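PDB 2QZC: transcriptional activator TenA-1, which probably acts as a TenA-type thiaminase, a lyase-class enzyme of the TENA/THI-4/PQQC family with the all-helical heme oxygenase-like fold. Local coordinates for residues 151-154 against 155-158; 160-163 against 164-167. One frame throughout, in Å; residues are numbered along the deposited sequence.

How the contacts relate
Two successive helix boundaries in an all-helical chain are settled here by side chains close in sequence. Coming from the N-terminal side, the chain leaves helix 127-148, and contact 1 (151-154 against 155-158) turns the connecting loop into helix 154-164 with an asparagine N-cap. Contact 2 (160-163 against 164-167) ends that same short helix and passes the chain to helix 166-179 through a serine. The two are in series, neither nested nor crossing, with centres about 13 Å apart. Contact 1 sets the helix start against helices 26-32, 38-63 and 85-95; contact 2 packs its end on helices 85-95 and 127-148.

Contact 1 (151-154 against 155-158); sequences SPNE and VYKT
With CG anti to the backbone N (chi1 -172°), Asn153 swings its amide forward over the first turn of helix 154-164, while Tyr156 CG stands anti to its own carbonyl carbon, which brings the phenol ring back beneath that amide. The result is an N-cap: OD1 accepts from Tyr156 N at 3.1 Å, with a nearly straight N-H...O angle of 165°. The amide also lies over one face of the ring, the two planes only 22° apart, and Asn153 CG comes within 3.4 Å of Tyr156 CD2, toward the rim. An alanine in place of Asn153 would probably leave Tyr156 N without its capping acceptor and this ring face without its amide cover. Just upstream, Ser151 OG accepts from Asn153 N at 3.1 Å in an ST turn, and also bonds to Met31 O, joining the cap to helix 26-32. The tyrosine hydroxyl bonds to Leu36 O, and its ring meets Phe41 edge-to-face.

Regular helical bonding starts at once, Lys157 N giving to Asn153 O at 2.9 Å. At the next carbonyl, Glu154 O takes two bonds from Thr158, from its N and, at 2.7 Å, from OG1, which approach from opposite faces of the carbonyl plane. The lysine chain bends back so that NZ makes a weak bond to Ser151 O, besides its bond to Ile149 O. Chemically, carbonyls of the incoming loop receive the lysine ammonium, while the asparagine amide supplies an acceptor to a first-turn N-H, the usual service of an N-cap residue.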
loop_
_atom_site.group_PDB
_atom_site.type_symbol
_atom_site.label_atom_id
_atom_site.label_comp_id
_atom_site.label_asym_id
_atom_site.label_seq_id
_atom_site.Cartn_x
_atom_site.Cartn_y
_atom_site.Cartn_z
ATOM N N SER A 151 12.183 26.702 16.067
ATOM C CA SER A 151 13.320 26.440 16.937
ATOM C C SER A 151 14.600 27.105 16.437
ATOM O O SER A 151 14.843 27.126 15.242
ATOM C CB SER A 151 13.614 24.927 16.981
ATOM O OG SER A 151 14.641 24.616 17.919
ATOM N N PRO A 152 15.448 27.587 17.368
ATOM C CA PRO A 152 16.756 28.060 16.948
ATOM C C PRO A 152 17.761 26.928 16.691
ATOM O O PRO A 152 18.854 27.181 16.214
ATOM C CB PRO A 152 17.180 28.891 18.157
ATOM C CG PRO A 152 16.620 28.220 19.287
ATOM C CD PRO A 152 15.255 27.769 18.808
ATOM N N ASN A 153 17.375 25.681 16.993
ATOM C CA ASN A 153 18.242 24.512 16.878
ATOM C C ASN A 153 18.163 23.932 15.474
ATOM O O ASN A 153 17.053 23.602 15.008
ATOM C CB ASN A 153 17.786 23.483 17.908
ATOM C CG ASN A 153 18.726 22.332 18.002
ATOM O OD1 ASN A 153 18.728 21.461 17.131
ATOM N ND2 ASN A 153 19.532 22.309 19.039
ATOM N N GLU A 154 19.311 23.749 14.830
ATOM C CA GLU A 154 19.319 23.283 13.451
ATOM C C GLU A 154 18.754 21.852 13.279
ATOM O O GLU A 154 18.048 21.583 12.300
ATOM C CB GLU A 154 20.723 23.392 12.860
ATOM C CG GLU A 154 20.861 22.996 11.382
ATOM C CD GLU A 154 20.034 23.793 10.364
ATOM O OE1 GLU A 154 19.353 24.808 10.658
ATOM O OE2 GLU A 154 20.077 23.382 9.180
ATOM N N VAL A 155 19.085 20.955 14.201
ATOM C CA VAL A 155 18.565 19.565 14.154
ATOM C C VAL A 155 17.049 19.569 14.294
ATOM O O VAL A 155 16.350 18.939 13.486
ATOM C CB VAL A 155 19.231 18.681 15.217
ATOM C CG1 VAL A 155 18.488 17.346 15.366
ATOM C CG2 VAL A 155 20.672 18.436 14.841
ATOM N N TYR A 156 16.521 20.298 15.280
ATOM C CA TYR A 156 15.060 20.347 15.487
ATOM C C TYR A 156 14.300 21.055 14.410
ATOM O O TYR A 156 13.239 20.592 13.983
ATOM C CB TYR A 156 14.689 20.801 16.926
ATOM C CG TYR A 156 15.457 20.026 17.965
ATOM C CD1 TYR A 156 15.650 18.638 17.845
ATOM C CD2 TYR A 156 16.015 20.649 19.072
ATOM C CE1 TYR A 156 16.372 17.932 18.750
ATOM C CE2 TYR A 156 16.763 19.920 19.998
ATOM C CZ TYR A 156 16.943 18.554 19.827
ATOM O OH TYR A 156 17.654 17.784 20.693
ATOM N N LYS A 157 14.861 22.130 13.867
ATOM C CA LYS A 157 14.266 22.810 12.728
ATOM C C LYS A 157 14.230 21.863 11.508
ATOM O O LYS A 157 13.247 21.813 10.768
ATOM C CB LYS A 157 15.068 24.105 12.410
ATOM C CG LYS A 157 14.487 24.942 11.302
ATOM C CD LYS A 157 15.336 26.204 10.982
ATOM C CE LYS A 157 15.323 27.214 12.064
ATOM N NZ LYS A 157 13.982 27.813 12.359
ATOM N N THR A 158 15.317 21.130 11.296
ATOM C CA THR A 158 15.387 20.164 10.176
ATOM C C THR A 158 14.323 19.074 10.317
ATOM O O THR A 158 13.609 18.771 9.353
ATOM C CB THR A 158 16.773 19.511 10.071
ATOM O OG1 THR A 158 17.767 20.526 9.818
ATOM C CG2 THR A 158 16.829 18.480 8.924
#

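Contact 2 (160-163 against 164-167)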
loop_
_atom_site.group_PDB
_atom_site.type_symbol
_atom_site.label_atom_id
_atom_site.label_comp_id
_atom_site.label_asym_id
_atom_site.label_seq_id
_atom_site.Cartn_x
_atom_site.Cartn_y
_atom_site.Cartn_z
ATOM N N ALA A 160 11.526 19.239 12.047
ATOM C CA ALA A 160 10.222 19.876 11.897
ATOM C C ALA A 160 9.876 20.242 10.468
ATOM O O ALA A 160 8.691 20.199 10.093
ATOM C CB ALA A 160 10.085 21.111 12.808
ATOM N N SER A 161 10.889 20.543 9.648
ATOM C CA SER A 161 10.642 20.996 8.271
ATOM C C SER A 161 9.912 19.956 7.456
ATOM O O SER A 161 9.122 20.326 6.585
ATOM C CB SER A 161 11.939 21.421 7.584
ATOM O OG SER A 161 12.773 20.304 7.330
ATOM N N PHE A 162 10.137 18.662 7.734
ATOM C CA PHE A 162 9.371 17.645 7.029
ATOM C C PHE A 162 7.858 17.731 7.348
ATOM O O PHE A 162 7.012 17.762 6.450
ATOM C CB PHE A 162 9.888 16.260 7.297
ATOM C CG PHE A 162 9.012 15.198 6.706
ATOM C CD1 PHE A 162 8.730 15.200 5.322
ATOM C CD2 PHE A 162 8.399 14.248 7.521
ATOM C CE1 PHE A 162 7.865 14.242 4.764
ATOM C CE2 PHE A 162 7.562 13.278 6.967
ATOM C CZ PHE A 162 7.294 13.280 5.585
ATOM N N TYR A 163 7.542 17.809 8.636
ATOM C CA TYR A 163 6.156 17.851 9.082
ATOM C C TYR A 163 5.445 19.162 8.793
ATOM O O TYR A 163 4.218 19.174 8.731
ATOM C CB TYR A 163 6.075 17.452 10.566
ATOM C CG TYR A 163 6.652 16.075 10.784
ATOM C CD1 TYR A 163 5.984 14.969 10.325
ATOM C CD2 TYR A 163 7.866 15.874 11.410
ATOM C CE1 TYR A 163 6.511 13.703 10.455
ATOM C CE2 TYR A 163 8.388 14.591 11.563
ATOM C CZ TYR A 163 7.699 13.507 11.096
ATOM O OH TYR A 163 8.206 12.221 11.251
ATOM N N ALA A 164 6.219 20.252 8.652
ATOM C CA ALA A 164 5.703 21.574 8.283
ATOM C C ALA A 164 5.560 21.741 6.754
ATOM O O ALA A 164 4.972 22.739 6.305
ATOM C CB ALA A 164 6.646 22.682 8.862
ATOM N N SER A 165 6.049 20.789 5.958
ATOM C CA SER A 165 6.101 20.916 4.491
ATOM C C SER A 165 4.747 20.766 3.815
ATOM O O SER A 165 3.832 20.134 4.363
ATOM C CB SER A 165 7.042 19.865 3.885
ATOM O OG SER A 165 6.505 18.550 3.950
ATOM N N THR A 166 4.640 21.342 2.615
ATOM C CA THR A 166 3.391 21.235 1.864
ATOM C C THR A 166 3.107 19.776 1.487
ATOM O O THR A 166 1.940 19.383 1.481
ATOM C CB THR A 166 3.341 22.192 0.637
ATOM O OG1 THR A 166 4.548 22.064 -0.116
ATOM C CG2 THR A 166 3.180 23.623 1.129
ATOM N N GLU A 167 4.139 18.972 1.203
ATOM C CA GLU A 167 3.916 17.562 0.889
ATOM C C GLU A 167 3.339 16.787 2.073
ATOM O O GLU A 167 2.470 15.941 1.862
ATOM C CB GLU A 167 5.144 16.872 0.276
ATOM C CG GLU A 167 5.419 17.341 -1.204
ATOM C CD GLU A 167 4.177 17.297 -2.183
ATOM O OE1 GLU A 167 3.540 16.219 -2.393
ATOM O OE2 GLU A 167 3.848 18.376 -2.748
#
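Phe162 O is gripped twice by Ser165, through its hydroxyl at 2.7 Å from OG and through its backbone N at 3.2 Å. The residue making both bonds is the N-cap of helix 166-179, so the C-terminal end of one helix and the start of the next share a single serine in this heme oxygenase-like fold. The two donors come in differently: OG is tilted only 17° from the carbonyl plane, whereas the N sits well above it, not on a lone pair. A chi1 of 71° places OG between the backbone N and the carbonyl carbon, where it can give its proton to Phe162 O and accept from Tyr168 N in the new helix.

Before this turn the older helix keeps its regular pattern, Ala164 N bonding to Ala160 O at 2.9 Å, and the methyl of Ala164 lies 3.4 Å from that oxygen. The aromatic pair just before the turn faces the interior. Phe162 and Tyr163 each meet the ring of Tyr168 edge-to-face, and Tyr163 also meets Tyr141 in that way, while its hydroxyl makes a weak bond to a bound glycerol, probably from the crystallisation liquor. Between the two neighbouring rings, CD2 of Phe162 lies 3.5 Å above one face of the Tyr163 ring, offset toward its rim.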